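Local atomic coordinates of uncharacterized protein (Chaetomium thermophilum, PDB entry 3LPZ), a protein that probably acts as an alpha-solenoid scaffold of the Get pathway, binding Get5 during the targeting of tail-anchored proteins. Residues Lys99-Leu104 against Asp135-His140; Pro112-Phe117 against Gly143-Glu148; Ala154-Leu159 against Glu168-Met173; Ala191-Pro196 against Asn207-Ile212; Pro196-Ala201 against Met250-Val255. One frame throughout, in Å; residues are numbered along the deposited sequence. Where two conformers were deposited one is given.

In the fold
The five contacts follow one another along the alpha-solenoid, joining helices from 94-104 to 243-256. Contacts 1 and 2, with centres about 10 Å apart, share helix 136-148 and interleave along the chain, because helices 94-104 and 112-128 both pack against it. Contact 3, its centre about 13 Å from that of contact 2, joins the next two helices, 152-159 and 166-179. Contacts 3 and 4, with centres about 10 Å apart, are linked by the Glu156-Arg192 salt bridge. Contacts 4 and 5, centres about 9 Å apart, again interleave and share helix 186-199, including Pro196. The centres of contacts 1 and 5 lie 28 Å apart, consistent with a solenoid built by local packing between helices close in the chain.

Contact 1. Residues Lys99-Leu104 against Asp135-His140; sequences KLLGCL and DPELHH
In the alpha-solenoid, Leu101 and Leu138 join helix 94-104 to the start of helix 136-148, two helices further along the chain. Their methyls carry the contact: Leu101 CD2 lies 3.6 Å from Leu138 CD2, which also approaches Leu101 CG at 3.9 Å, the two side chains crossing obliquely. Alongside, the extended Glu137 chain runs at about a right angle to Leu101 and brings OE2 to 4.0 Å from CD1 of that leucine, a van der Waals approach without a polar bond. The turn that presents Leu138 is fixed by an N-cap. Asp135 OD2 accepts from Leu138 N at 3.0 Å from its anti side, tilted 32° out of the carboxylate plane, with an N-H...O angle of 153°, and also forms a salt bridge with Arg97 of helix 94-104, so one carboxylate ties the two helices together. Helix 112-128 covers the neighbouring surface, where Leu100 rests on Phe117 and Trp124, and Leu138 on Met121.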
# COMPACT_ATOMS: atom_id res chain seq x y z
N LYS A 99 -11.57 -11.91 -12.26
CA LYS A 99 -12.10 -11.12 -13.39
C LYS A 99 -11.59 -9.68 -13.33
O LYS A 99 -11.27 -9.09 -14.36
CB LYS A 99 -13.63 -11.16 -13.41
CG LYS A 99 -14.17 -12.51 -13.82
CD LYS A 99 -15.71 -12.51 -13.85
CE LYS A 99 -16.28 -13.93 -14.10
NZ LYS A 99 -16.10 -14.84 -12.93
N LEU A 100 -11.55 -9.11 -12.12
CA LEU A 100 -11.11 -7.71 -11.97
C LEU A 100 -9.61 -7.58 -12.27
O LEU A 100 -9.20 -6.61 -12.94
CB LEU A 100 -11.47 -7.15 -10.58
CG LEU A 100 -12.99 -7.03 -10.35
CD1 LEU A 100 -13.29 -6.67 -8.88
CD2 LEU A 100 -13.63 -5.97 -11.26
N LEU A 101 -8.81 -8.55 -11.83
CA LEU A 101 -7.37 -8.56 -12.15
C LEU A 101 -7.13 -8.77 -13.64
O LEU A 101 -6.20 -8.20 -14.21
CB LEU A 101 -6.60 -9.63 -11.33
CG LEU A 101 -6.56 -9.37 -9.83
CD1 LEU A 101 -6.01 -10.59 -9.13
CD2 LEU A 101 -5.69 -8.12 -9.50
N GLY A 102 -7.98 -9.58 -14.28
CA GLY A 102 -7.87 -9.76 -15.72
C GLY A 102 -8.08 -8.43 -16.46
O GLY A 102 -7.38 -8.15 -17.46
N CYS A 103 -9.04 -7.63 -16.01
CA CYS A 103 -9.24 -6.28 -16.61
C CYS A 103 -8.06 -5.34 -16.30
O CYS A 103 -7.51 -4.68 -17.20
CB CYS A 103 -10.55 -5.64 -16.13
SG CYS A 103 -12.05 -6.51 -16.67
N LEU A 104 -7.69 -5.30 -15.02
CA LEU A 104 -6.62 -4.41 -14.52
C LEU A 104 -5.34 -4.49 -15.35
O LEU A 104 -4.76 -3.46 -15.73
CB LEU A 104 -6.28 -4.76 -13.06
CG LEU A 104 -5.23 -3.85 -12.37
CD1 LEU A 104 -5.73 -2.42 -12.33
CD2 LEU A 104 -4.89 -4.34 -10.92
N ASP A 135 -9.21 -5.32 -0.23
CA ASP A 135 -8.72 -6.70 -0.41
C ASP A 135 -7.19 -6.71 -0.49
O ASP A 135 -6.62 -5.98 -1.28
CB ASP A 135 -9.34 -7.34 -1.64
CG ASP A 135 -8.85 -8.75 -1.88
OD1 ASP A 135 -9.18 -9.65 -1.05
OD2 ASP A 135 -8.13 -8.96 -2.90
N PRO A 136 -6.53 -7.52 0.36
CA PRO A 136 -5.07 -7.49 0.31
C PRO A 136 -4.44 -7.85 -1.05
O PRO A 136 -3.45 -7.20 -1.45
CB PRO A 136 -4.68 -8.55 1.34
CG PRO A 136 -5.77 -8.39 2.43
CD PRO A 136 -7.02 -8.23 1.57
N GLU A 137 -4.96 -8.88 -1.73
CA GLU A 137 -4.36 -9.32 -3.01
C GLU A 137 -4.57 -8.23 -4.08
O GLU A 137 -3.67 -7.96 -4.88
CB GLU A 137 -4.96 -10.66 -3.49
CG GLU A 137 -4.32 -11.21 -4.75
CD GLU A 137 -4.82 -12.63 -5.11
OE1 GLU A 137 -5.39 -13.35 -4.24
OE2 GLU A 137 -4.67 -13.00 -6.28
N LEU A 138 -5.72 -7.56 -4.07
CA LEU A 138 -5.90 -6.43 -5.00
C LEU A 138 -4.90 -5.31 -4.70
O LEU A 138 -4.26 -4.77 -5.64
CB LEU A 138 -7.33 -5.90 -4.97
CG LEU A 138 -8.44 -6.82 -5.53
CD1 LEU A 138 -9.78 -6.09 -5.41
CD2 LEU A 138 -8.19 -7.19 -7.01
N HIS A 139 -4.72 -4.97 -3.41
CA HIS A 139 -3.70 -3.98 -3.03
C HIS A 139 -2.30 -4.42 -3.47
O HIS A 139 -1.51 -3.60 -3.98
CB HIS A 139 -3.67 -3.73 -1.51
CG HIS A 139 -4.73 -2.78 -1.03
ND1 HIS A 139 -4.87 -1.50 -1.52
CD2 HIS A 139 -5.70 -2.93 -0.09
CE1 HIS A 139 -5.87 -0.89 -0.90
NE2 HIS A 139 -6.39 -1.74 -0.03
N HIS A 140 -1.98 -5.69 -3.27
CA HIS A 140 -0.70 -6.20 -3.72
C HIS A 140 -0.45 -6.00 -5.23
O HIS A 140 0.58 -5.47 -5.64
CB HIS A 140 -0.53 -7.68 -3.38
CG HIS A 140 0.76 -8.24 -3.92
ND1 HIS A 140 1.98 -7.97 -3.32
CD2 HIS A 140 1.03 -9.00 -5.00
CE1 HIS A 140 2.94 -8.56 -4.02
NE2 HIS A 140 2.39 -9.20 -5.04

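Contact 2. Residues Pro112-Phe117 against Gly143-Glu148; sequences PVRKRF and GTLYVE
Arg114 lays its guanidinium against the rim of the Tyr146 ring, NH2 standing 3.6 Å from CE1 and 4.0 Å from CD1 of the tyrosine. NH2 lies in the plane of the ring, and the two flat groups are turned 57° against each other, so this is an edge contact with no stacking over the aromatic face. The arginine reaches across because its chain runs out extended from the helix and then bends at chi3 (74°), after which it slides past Tyr146 in the opposite direction. On the other flank, NH1 comes to 4.4 Å from Leu145 CG. A single water reinforces the meeting: it accepts from Arg114 NE at 3.0 Å and has a weak link to Tyr146 OH at 3.4 Å. Helices 112-128 and 136-148 are consecutive in the alpha-solenoid, yet here their backbones are well separated, and the long side chains do the bridging. The charge of Arg114 is met chiefly by Glu149, just beyond the second segment, which forms a salt bridge with NH2 and probably steadies the guanidinium beside the ring. A face of the Tyr146 ring is covered from helix 152-159: Ala154 CB sits over it, 3.5 Å from Tyr146 CD2. Leu145, for its part, reaches back to helix 94-104, its CD2 lying 3.7 Å from Leu104 CG.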
# COMPACT_ATOMS: atom_id res chain seq x y z
N PRO A 112 -6.57 7.12 -18.55
CA PRO A 112 -7.21 7.84 -17.43
C PRO A 112 -8.27 7.01 -16.72
O PRO A 112 -8.40 7.10 -15.49
CB PRO A 112 -7.85 9.06 -18.10
CG PRO A 112 -6.95 9.34 -19.28
CD PRO A 112 -6.54 7.95 -19.78
N VAL A 113 -9.00 6.18 -17.46
CA VAL A 113 -10.07 5.43 -16.85
C VAL A 113 -9.51 4.38 -15.86
O VAL A 113 -10.26 3.95 -14.99
CB VAL A 113 -11.04 4.82 -17.88
CG1 VAL A 113 -12.13 3.97 -17.16
CG2 VAL A 113 -11.73 5.95 -18.67
N ARG A 114 -8.24 3.99 -15.99
CA ARG A 114 -7.66 3.00 -15.02
C ARG A 114 -7.69 3.50 -13.57
O ARG A 114 -7.89 2.71 -12.64
CB ARG A 114 -6.25 2.53 -15.41
CG ARG A 114 -5.85 1.30 -14.62
CD ARG A 114 -4.43 0.84 -14.88
NE ARG A 114 -3.49 1.74 -14.23
CZ ARG A 114 -2.20 1.50 -14.11
NH1 ARG A 114 -1.68 0.38 -14.61
NH2 ARG A 114 -1.43 2.40 -13.49
N LYS A 115 -7.50 4.80 -13.38
CA LYS A 115 -7.56 5.44 -12.05
C LYS A 115 -8.93 5.25 -11.40
O LYS A 115 -9.02 4.89 -10.22
CB LYS A 115 -7.28 6.95 -12.15
CG LYS A 115 -5.91 7.35 -12.69
CD LYS A 115 -5.81 8.89 -12.84
CE LYS A 115 -4.36 9.37 -12.99
NZ LYS A 115 -3.60 8.58 -14.01
N ARG A 116 -9.98 5.54 -12.16
CA ARG A 116 -11.36 5.32 -11.70
C ARG A 116 -11.60 3.83 -11.44
O ARG A 116 -12.17 3.47 -10.42
CB ARG A 116 -12.37 5.84 -12.73
CG ARG A 116 -13.85 5.84 -12.28
CD ARG A 116 -14.75 6.28 -13.44
NE ARG A 116 -16.19 6.21 -13.15
CZ ARG A 116 -16.71 6.07 -11.94
NH1 ARG A 116 -15.90 5.99 -10.89
NH2 ARG A 116 -18.02 6.01 -11.77
N PHE A 117 -11.16 2.96 -12.35
CA PHE A 117 -11.36 1.52 -12.17
C PHE A 117 -10.72 1.05 -10.86
O PHE A 117 -11.35 0.33 -10.08
CB PHE A 117 -10.80 0.72 -13.35
CG PHE A 117 -10.90 -0.76 -13.17
CD1 PHE A 117 -12.14 -1.40 -13.20
CD2 PHE A 117 -9.75 -1.52 -12.92
CE1 PHE A 117 -12.24 -2.81 -13.01
CE2 PHE A 117 -9.85 -2.92 -12.73
CZ PHE A 117 -11.10 -3.56 -12.79
N GLY A 143 -0.25 -2.39 -6.21
CA GLY A 143 1.02 -1.92 -5.70
C GLY A 143 2.18 -2.35 -6.59
O GLY A 143 3.07 -1.53 -6.88
N THR A 144 2.17 -3.61 -7.04
CA THR A 144 3.26 -4.08 -7.93
C THR A 144 3.24 -3.40 -9.31
O THR A 144 4.29 -3.10 -9.88
CB THR A 144 3.30 -5.60 -8.12
OG1 THR A 144 2.16 -6.01 -8.91
CG2 THR A 144 3.29 -6.29 -6.76
N LEU A 145 2.05 -3.13 -9.82
CA LEU A 145 1.91 -2.38 -11.05
C LEU A 145 2.50 -0.98 -10.91
O LEU A 145 3.24 -0.53 -11.79
CB LEU A 145 0.43 -2.33 -11.49
CG LEU A 145 -0.11 -3.24 -12.60
CD1 LEU A 145 0.68 -4.54 -12.88
CD2 LEU A 145 -1.59 -3.52 -12.39
N TYR A 146 2.16 -0.29 -9.83
CA TYR A 146 2.74 1.04 -9.57
C TYR A 146 4.27 1.02 -9.48
O TYR A 146 4.94 1.90 -10.05
CB TYR A 146 2.12 1.74 -8.35
CG TYR A 146 0.67 2.17 -8.50
CD1 TYR A 146 0.06 2.28 -9.76
CD2 TYR A 146 -0.11 2.47 -7.38
CE1 TYR A 146 -1.30 2.69 -9.89
CE2 TYR A 146 -1.45 2.87 -7.51
CZ TYR A 146 -2.03 2.98 -8.75
OH TYR A 146 -3.35 3.36 -8.84
N VAL A 147 4.83 0.03 -8.77
CA VAL A 147 6.28 -0.20 -8.80
C VAL A 147 6.87 -0.33 -10.22
O VAL A 147 7.84 0.37 -10.54
CB VAL A 147 6.71 -1.41 -7.94
CG1 VAL A 147 8.26 -1.73 -8.15
CG2 VAL A 147 6.37 -1.18 -6.47
N GLU A 148 6.30 -1.21 -11.05
CA GLU A 148 6.76 -1.38 -12.45
C GLU A 148 6.75 -0.09 -13.26
O GLU A 148 7.60 0.12 -14.12
CB GLU A 148 5.89 -2.40 -13.20
CG GLU A 148 5.99 -3.81 -12.69
CD GLU A 148 4.93 -4.74 -13.29
OE1 GLU A 148 4.15 -4.30 -14.18
OE2 GLU A 148 4.90 -5.91 -12.86
O HOH W 1 -4.10 3.82 -12.13

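Contact 3. Residues Ala154-Leu159 against Glu168-Met173; sequences AAEKHL and EVLARM
With CG swung anti to the carbonyl carbon (chi1 -69°), Leu159 points its methyls at Val169 and Leu170, while Met173, bent at chi2 and chi3, folds its thioether over Ala155 and Glu156. These side chains zip together an antiparallel helical hairpin of the alpha-solenoid, in which segments 154-159 and 168-173 of helices 152-159 and 166-179 run at 155° to each other, their axes approaching to 10.1 Å. Leu159 CD1 lies 3.8 Å from Val169 CG1 and 4.0 Å from Leu170 CB, the leucine and the valine crossing at about a right angle. One turn earlier, Ala155 CB rests 3.9 Å from Met173 SD. Glu156 contributes its aliphatic part, since CG touches both Leu170 CD1 and Met173 CE, each at 3.8 Å. Its carboxylate is engaged in a salt bridge with Arg192 of helix 186-199, which may offset the nearby like charge of Glu174. Helix 203-220 packs against Ala171 through Ala209 and Ile212. Along helix 166-179 itself, Arg172 grips Glu168 side-on, with NE and NH2 each 2.8 Å from the single oxygen OE2, which lies in the guanidinium plane.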
# COMPACT_ATOMS: atom_id res chain seq x y z
N ALA A 154 2.70 6.18 -4.81
CA ALA A 154 1.42 5.51 -4.96
C ALA A 154 1.55 4.00 -4.57
O ALA A 154 0.66 3.46 -3.89
CB ALA A 154 0.91 5.69 -6.39
N ALA A 155 2.64 3.35 -4.96
CA ALA A 155 2.83 1.93 -4.62
C ALA A 155 2.85 1.72 -3.10
O ALA A 155 2.27 0.75 -2.62
CB ALA A 155 4.11 1.36 -5.25
N GLU A 156 3.51 2.62 -2.35
CA GLU A 156 3.66 2.44 -0.89
C GLU A 156 2.31 2.32 -0.19
O GLU A 156 2.13 1.46 0.67
CB GLU A 156 4.43 3.59 -0.25
CG GLU A 156 5.90 3.68 -0.65
CD GLU A 156 6.56 4.97 -0.14
OE1 GLU A 156 5.91 6.05 -0.08
OE2 GLU A 156 7.74 4.90 0.20
N LYS A 157 1.36 3.17 -0.58
CA LYS A 157 0.03 3.16 0.03
C LYS A 157 -0.72 1.83 -0.15
O LYS A 157 -1.45 1.44 0.75
CB LYS A 157 -0.82 4.34 -0.46
CG LYS A 157 -0.26 5.70 -0.01
CD LYS A 157 -0.89 6.85 -0.80
CE LYS A 157 -0.27 8.20 -0.41
NZ LYS A 157 -1.12 9.30 -0.92
N HIS A 158 -0.55 1.16 -1.29
CA HIS A 158 -1.18 -0.15 -1.49
C HIS A 158 -0.39 -1.30 -0.87
O HIS A 158 -0.98 -2.17 -0.22
CB HIS A 158 -1.39 -0.40 -2.98
CG HIS A 158 -2.44 0.48 -3.57
ND1 HIS A 158 -3.78 0.24 -3.40
CD2 HIS A 158 -2.33 1.64 -4.28
CE1 HIS A 158 -4.47 1.20 -4.02
NE2 HIS A 158 -3.61 2.05 -4.56
N LEU A 159 0.94 -1.28 -1.02
CA LEU A 159 1.76 -2.40 -0.52
C LEU A 159 1.69 -2.59 0.99
O LEU A 159 1.79 -3.72 1.46
CB LEU A 159 3.21 -2.31 -1.01
CG LEU A 159 3.35 -2.56 -2.53
CD1 LEU A 159 4.70 -2.07 -3.03
CD2 LEU A 159 3.10 -4.08 -2.91
N GLU A 168 8.26 -7.79 0.62
CA GLU A 168 9.47 -7.93 -0.18
C GLU A 168 9.41 -6.99 -1.38
O GLU A 168 10.42 -6.36 -1.71
CB GLU A 168 9.72 -9.37 -0.63
CG GLU A 168 10.77 -9.47 -1.73
CD GLU A 168 11.28 -10.87 -1.95
OE1 GLU A 168 10.75 -11.83 -1.34
OE2 GLU A 168 12.23 -11.01 -2.74
N VAL A 169 8.24 -6.86 -2.00
CA VAL A 169 8.11 -5.92 -3.14
C VAL A 169 8.41 -4.48 -2.66
O VAL A 169 9.15 -3.72 -3.30
CB VAL A 169 6.71 -6.01 -3.81
CG1 VAL A 169 6.53 -4.91 -4.84
CG2 VAL A 169 6.50 -7.41 -4.45
N LEU A 170 7.84 -4.12 -1.52
CA LEU A 170 8.02 -2.77 -0.99
C LEU A 170 9.48 -2.48 -0.62
O LEU A 170 10.00 -1.43 -0.93
CB LEU A 170 7.08 -2.51 0.20
CG LEU A 170 7.13 -1.12 0.84
CD1 LEU A 170 6.75 -0.01 -0.20
CD2 LEU A 170 6.22 -1.05 2.07
N ALA A 171 10.11 -3.42 0.08
CA ALA A 171 11.51 -3.24 0.50
C ALA A 171 12.46 -3.12 -0.72
O ALA A 171 13.37 -2.28 -0.73
CB ALA A 171 11.93 -4.42 1.41
N ARG A 172 12.23 -3.94 -1.75
CA ARG A 172 13.03 -3.86 -3.00
C ARG A 172 12.78 -2.57 -3.77
O ARG A 172 13.72 -2.00 -4.36
CB ARG A 172 12.78 -5.07 -3.90
CG ARG A 172 13.41 -6.33 -3.36
CD ARG A 172 13.34 -7.52 -4.35
NE ARG A 172 13.62 -8.79 -3.66
CZ ARG A 172 14.83 -9.18 -3.25
NH1 ARG A 172 15.90 -8.40 -3.44
NH2 ARG A 172 14.98 -10.35 -2.64
N MET A 173 11.55 -2.09 -3.74
CA MET A 173 11.22 -0.78 -4.31
C MET A 173 11.93 0.34 -3.54
O MET A 173 12.54 1.22 -4.14
CB MET A 173 9.71 -0.55 -4.34
CG MET A 173 9.28 0.78 -5.00
SD MET A 173 7.83 1.52 -4.21
CE MET A 173 8.68 2.26 -2.81

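Contact 4. Residues Ala191-Pro196 against Asn207-Ile212; sequences ARAVLP and NTAYRI
The phenol ring of Tyr210 projects beyond the contact and leaves the touching to its root: Tyr210 CB lies 3.8 Å from Val194 CG2, the two side chains standing side by side and pointing the same way. On the same helix as the tyrosine, the Arg211 guanidinium takes Asn207 CB on one face, toward its rim. Val194 CG2 sits beside its own backbone N (chi1 170° places CG1 anti to that nitrogen), and from there it also reaches Tyr210 N at 3.7 Å. Ala193 and Ala209 mark the closest approach of the backbones, with CB 3.9 Å from CB. Such small residues let segments 191-196 and 207-212 of this antiparallel alpha-alpha hairpin of the alpha-solenoid come to 8.2 Å between axes at an angle of 163°. Ala209 CB also presses on Ala193 O at 3.2 Å. That carbonyl is buried with no hydrogen-bond partner in the model, because the helix is kinked at Pro196 and the N of the following Tyr197 makes no bond back to the preceding turn. At its far end, Tyr210 OH is hydrogen-bonded to Ser249 OG and to Arg237 N, anchoring the ring toward helix 243-256. From that helix Leu252 covers Val194, Asn207 and Tyr210 together, its CD1 lying 3.5 Å from Tyr210 CB.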
# COMPACT_ATOMS: atom_id res chain seq x y z
N ALA A 191 13.31 2.83 6.58
CA ALA A 191 12.21 3.26 7.43
C ALA A 191 10.90 3.36 6.67
O ALA A 191 9.89 3.01 7.22
CB ALA A 191 12.53 4.57 8.14
N ARG A 192 10.93 3.80 5.41
CA ARG A 192 9.73 3.83 4.56
C ARG A 192 9.13 2.44 4.29
O ARG A 192 7.94 2.34 3.98
CB ARG A 192 9.99 4.56 3.23
CG ARG A 192 10.37 6.05 3.43
CD ARG A 192 10.46 6.79 2.07
NE ARG A 192 9.14 7.05 1.49
CZ ARG A 192 8.31 8.01 1.90
NH1 ARG A 192 8.65 8.84 2.90
NH2 ARG A 192 7.13 8.17 1.30
N ALA A 193 9.95 1.39 4.39
CA ALA A 193 9.45 -0.00 4.21
C ALA A 193 9.09 -0.66 5.52
O ALA A 193 8.33 -1.63 5.50
CB ALA A 193 10.49 -0.88 3.52
N VAL A 194 9.66 -0.19 6.62
CA VAL A 194 9.51 -0.86 7.93
C VAL A 194 8.47 -0.19 8.82
O VAL A 194 7.57 -0.87 9.30
CB VAL A 194 10.86 -0.92 8.69
CG1 VAL A 194 10.64 -1.38 10.13
CG2 VAL A 194 11.81 -1.86 7.96
N LEU A 195 8.60 1.13 9.02
CA LEU A 195 7.70 1.86 9.92
C LEU A 195 6.22 1.76 9.53
O LEU A 195 5.40 1.56 10.40
CB LEU A 195 8.13 3.33 10.10
CG LEU A 195 9.58 3.49 10.63
CD1 LEU A 195 9.88 4.94 10.88
CD2 LEU A 195 9.87 2.64 11.94
N PRO A 196 5.88 1.91 8.23
CA PRO A 196 4.45 1.81 7.89
C PRO A 196 3.82 0.46 8.26
O PRO A 196 2.63 0.43 8.63
CB PRO A 196 4.43 2.07 6.36
CG PRO A 196 5.59 3.01 6.15
CD PRO A 196 6.67 2.43 7.09
N ASN A 207 9.29 -6.93 9.84
CA ASN A 207 10.47 -7.81 9.89
C ASN A 207 10.94 -8.24 8.53
O ASN A 207 12.15 -8.18 8.24
CB ASN A 207 10.22 -9.05 10.76
CG ASN A 207 10.14 -8.72 12.24
OD1 ASN A 207 10.65 -7.71 12.70
ND2 ASN A 207 9.50 -9.62 13.01
N THR A 208 9.99 -8.68 7.71
CA THR A 208 10.33 -9.12 6.36
C THR A 208 10.94 -7.95 5.55
O THR A 208 11.97 -8.11 4.90
CB THR A 208 9.08 -9.72 5.63
OG1 THR A 208 8.65 -10.89 6.35
CG2 THR A 208 9.38 -10.10 4.17
N ALA A 209 10.29 -6.78 5.56
CA ALA A 209 10.81 -5.64 4.80
C ALA A 209 12.23 -5.28 5.26
O ALA A 209 13.12 -5.06 4.46
CB ALA A 209 9.89 -4.42 4.93
N TYR A 210 12.45 -5.28 6.57
CA TYR A 210 13.76 -5.01 7.13
C TYR A 210 14.81 -6.03 6.63
O TYR A 210 15.91 -5.68 6.19
CB TYR A 210 13.66 -5.06 8.64
CG TYR A 210 15.00 -5.13 9.32
CD1 TYR A 210 15.76 -3.97 9.51
CD2 TYR A 210 15.51 -6.36 9.76
CE1 TYR A 210 17.01 -4.04 10.11
CE2 TYR A 210 16.77 -6.42 10.38
CZ TYR A 210 17.50 -5.25 10.55
OH TYR A 210 18.74 -5.32 11.17
N ARG A 211 14.45 -7.31 6.66
CA ARG A 211 15.41 -8.33 6.25
C ARG A 211 15.73 -8.19 4.75
O ARG A 211 16.89 -8.22 4.35
CB ARG A 211 14.87 -9.73 6.58
CG ARG A 211 14.78 -9.95 8.10
CD ARG A 211 14.56 -11.41 8.44
NE ARG A 211 13.16 -11.79 8.35
CZ ARG A 211 12.40 -12.05 9.42
NH1 ARG A 211 12.88 -11.95 10.66
NH2 ARG A 211 11.14 -12.41 9.24
N ILE A 212 14.71 -8.01 3.93
CA ILE A 212 14.93 -7.83 2.48
C ILE A 212 15.78 -6.60 2.18
O ILE A 212 16.74 -6.68 1.37
CB ILE A 212 13.60 -7.81 1.68
CG1 ILE A 212 12.85 -9.16 1.80
CG2 ILE A 212 13.82 -7.39 0.21
CD1 ILE A 212 13.56 -10.42 1.14

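Contact 5. Residues Pro196-Ala201 against Met250-Val255; sequences PYLLVA and MLLLSV
Behind Leu251 and Leu252, the two residues that meet Leu198, the carbonyl oxygen Met250 O is gripped twice by Ser254. The backbone N of Ser254 bonds to Met250 O at 2.8 Å, and its OG, in the conformer described here (one of two), donates to the same oxygen at 2.9 Å from the opposite face of the carbonyl plane. The hydroxyl is thus folded back onto its own helix, while the contact itself is wholly apolar. Leu198 points from the last turn of helix 186-199 toward helix 243-256 and wedges its two methyls against one: CD2 lies 4.1 Å from Leu252 CD2, and CD1 stands equally far from that methyl. Leu251 joins at the side, its CD2 4.4 Å from Leu198 CD1. With chi1 at -70° and chi2 extended, Leu198 carries both methyls out to Leu252. Just beyond, helix 186-199 ends in a Schellman motif, with Ala201 at positive phi as the C-prime residue, its N bonded to Leu198 O at 2.9 Å and Asn202 N bonded to Tyr197 O. Leu198 O also takes a hydrogen bond from Tyr292 OH. In this part of the alpha-solenoid, therefore, leucine packing joins helix 186-199 to helix 243-256 with no polar bond between the two segments; the Ser254 and Schellman bonds stay within their own helices, while Leu198 O also ties the helix end to helix 282-293.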
# COMPACT_ATOMS: atom_id res chain seq x y z
N PRO A 196 5.88 1.91 8.23
CA PRO A 196 4.45 1.81 7.89
C PRO A 196 3.82 0.46 8.26
O PRO A 196 2.63 0.43 8.63
CB PRO A 196 4.43 2.07 6.36
CG PRO A 196 5.59 3.01 6.15
CD PRO A 196 6.67 2.43 7.09
N TYR A 197 4.57 -0.64 8.13
CA TYR A 197 4.05 -1.94 8.58
C TYR A 197 3.82 -2.00 10.08
O TYR A 197 2.80 -2.56 10.50
CB TYR A 197 4.93 -3.12 8.13
CG TYR A 197 4.74 -3.44 6.66
CD1 TYR A 197 3.47 -3.78 6.16
CD2 TYR A 197 5.83 -3.43 5.79
CE1 TYR A 197 3.30 -4.10 4.78
CE2 TYR A 197 5.68 -3.77 4.43
CZ TYR A 197 4.40 -4.08 3.94
OH TYR A 197 4.25 -4.37 2.61
N LEU A 198 4.74 -1.43 10.87
CA LEU A 198 4.53 -1.31 12.31
C LEU A 198 3.26 -0.49 12.61
O LEU A 198 2.47 -0.87 13.47
CB LEU A 198 5.74 -0.69 13.02
CG LEU A 198 7.01 -1.54 13.09
CD1 LEU A 198 8.13 -0.77 13.84
CD2 LEU A 198 6.72 -2.92 13.72
N LEU A 199 3.07 0.61 11.88
CA LEU A 199 1.88 1.46 12.07
C LEU A 199 0.53 0.77 11.78
O LEU A 199 -0.48 1.18 12.33
CB LEU A 199 1.99 2.74 11.24
CG LEU A 199 3.09 3.72 11.67
CD1 LEU A 199 3.16 4.92 10.68
CD2 LEU A 199 2.87 4.21 13.09
N VAL A 200 0.50 -0.23 10.91
CA VAL A 200 -0.74 -1.00 10.67
C VAL A 200 -0.68 -2.33 11.42
O VAL A 200 -1.35 -3.30 11.04
CB VAL A 200 -1.04 -1.20 9.14
CG1 VAL A 200 -1.29 0.16 8.50
CG2 VAL A 200 0.13 -1.93 8.43
N ALA A 201 0.16 -2.37 12.45
CA ALA A 201 0.21 -3.49 13.40
C ALA A 201 0.57 -4.80 12.72
O ALA A 201 0.02 -5.86 13.06
CB ALA A 201 -1.14 -3.60 14.16
N MET A 250 17.18 -2.22 16.32
CA MET A 250 16.88 -2.37 17.75
C MET A 250 15.43 -2.03 18.11
O MET A 250 14.85 -2.60 19.03
CB MET A 250 17.84 -1.52 18.61
CG MET A 250 19.29 -1.75 18.36
SD MET A 250 19.78 -3.41 18.82
CE MET A 250 19.60 -3.35 20.59
N LEU A 251 14.84 -1.08 17.40
CA LEU A 251 13.43 -0.79 17.57
C LEU A 251 12.61 -2.04 17.24
O LEU A 251 11.72 -2.43 18.01
CB LEU A 251 13.00 0.39 16.68
CG LEU A 251 11.51 0.75 16.67
CD1 LEU A 251 11.04 1.12 18.07
CD2 LEU A 251 11.19 1.89 15.66
N LEU A 252 12.92 -2.69 16.11
CA LEU A 252 12.26 -3.97 15.80
C LEU A 252 12.45 -5.05 16.87
O LEU A 252 11.49 -5.79 17.19
CB LEU A 252 12.72 -4.51 14.43
CG LEU A 252 12.12 -3.82 13.20
CD1 LEU A 252 12.80 -4.36 11.93
CD2 LEU A 252 10.59 -3.98 13.11
N LEU A 253 13.66 -5.17 17.40
CA LEU A 253 13.86 -6.08 18.54
C LEU A 253 12.99 -5.69 19.72
O LEU A 253 12.30 -6.53 20.25
CB LEU A 253 15.31 -6.11 19.01
CG LEU A 253 16.24 -7.20 18.50
CD1 LEU A 253 17.51 -7.20 19.38
CD2 LEU A 253 15.55 -8.58 18.49
N SER A 254 13.00 -4.42 20.09
CA SER A 254 12.29 -3.93 21.28
C SER A 254 10.79 -4.14 21.20
O SER A 254 10.14 -4.36 22.21
CB SER A 254 12.58 -2.45 21.52
OG SER A 254 13.96 -2.24 21.75
N VAL A 255 10.25 -4.02 19.99
CA VAL A 255 8.82 -4.21 19.75
C VAL A 255 8.29 -5.56 20.28
O VAL A 255 7.16 -5.63 20.78
CB VAL A 255 8.50 -3.93 18.27
CG1 VAL A 255 7.46 -4.90 17.71
CG2 VAL A 255 8.12 -2.44 18.08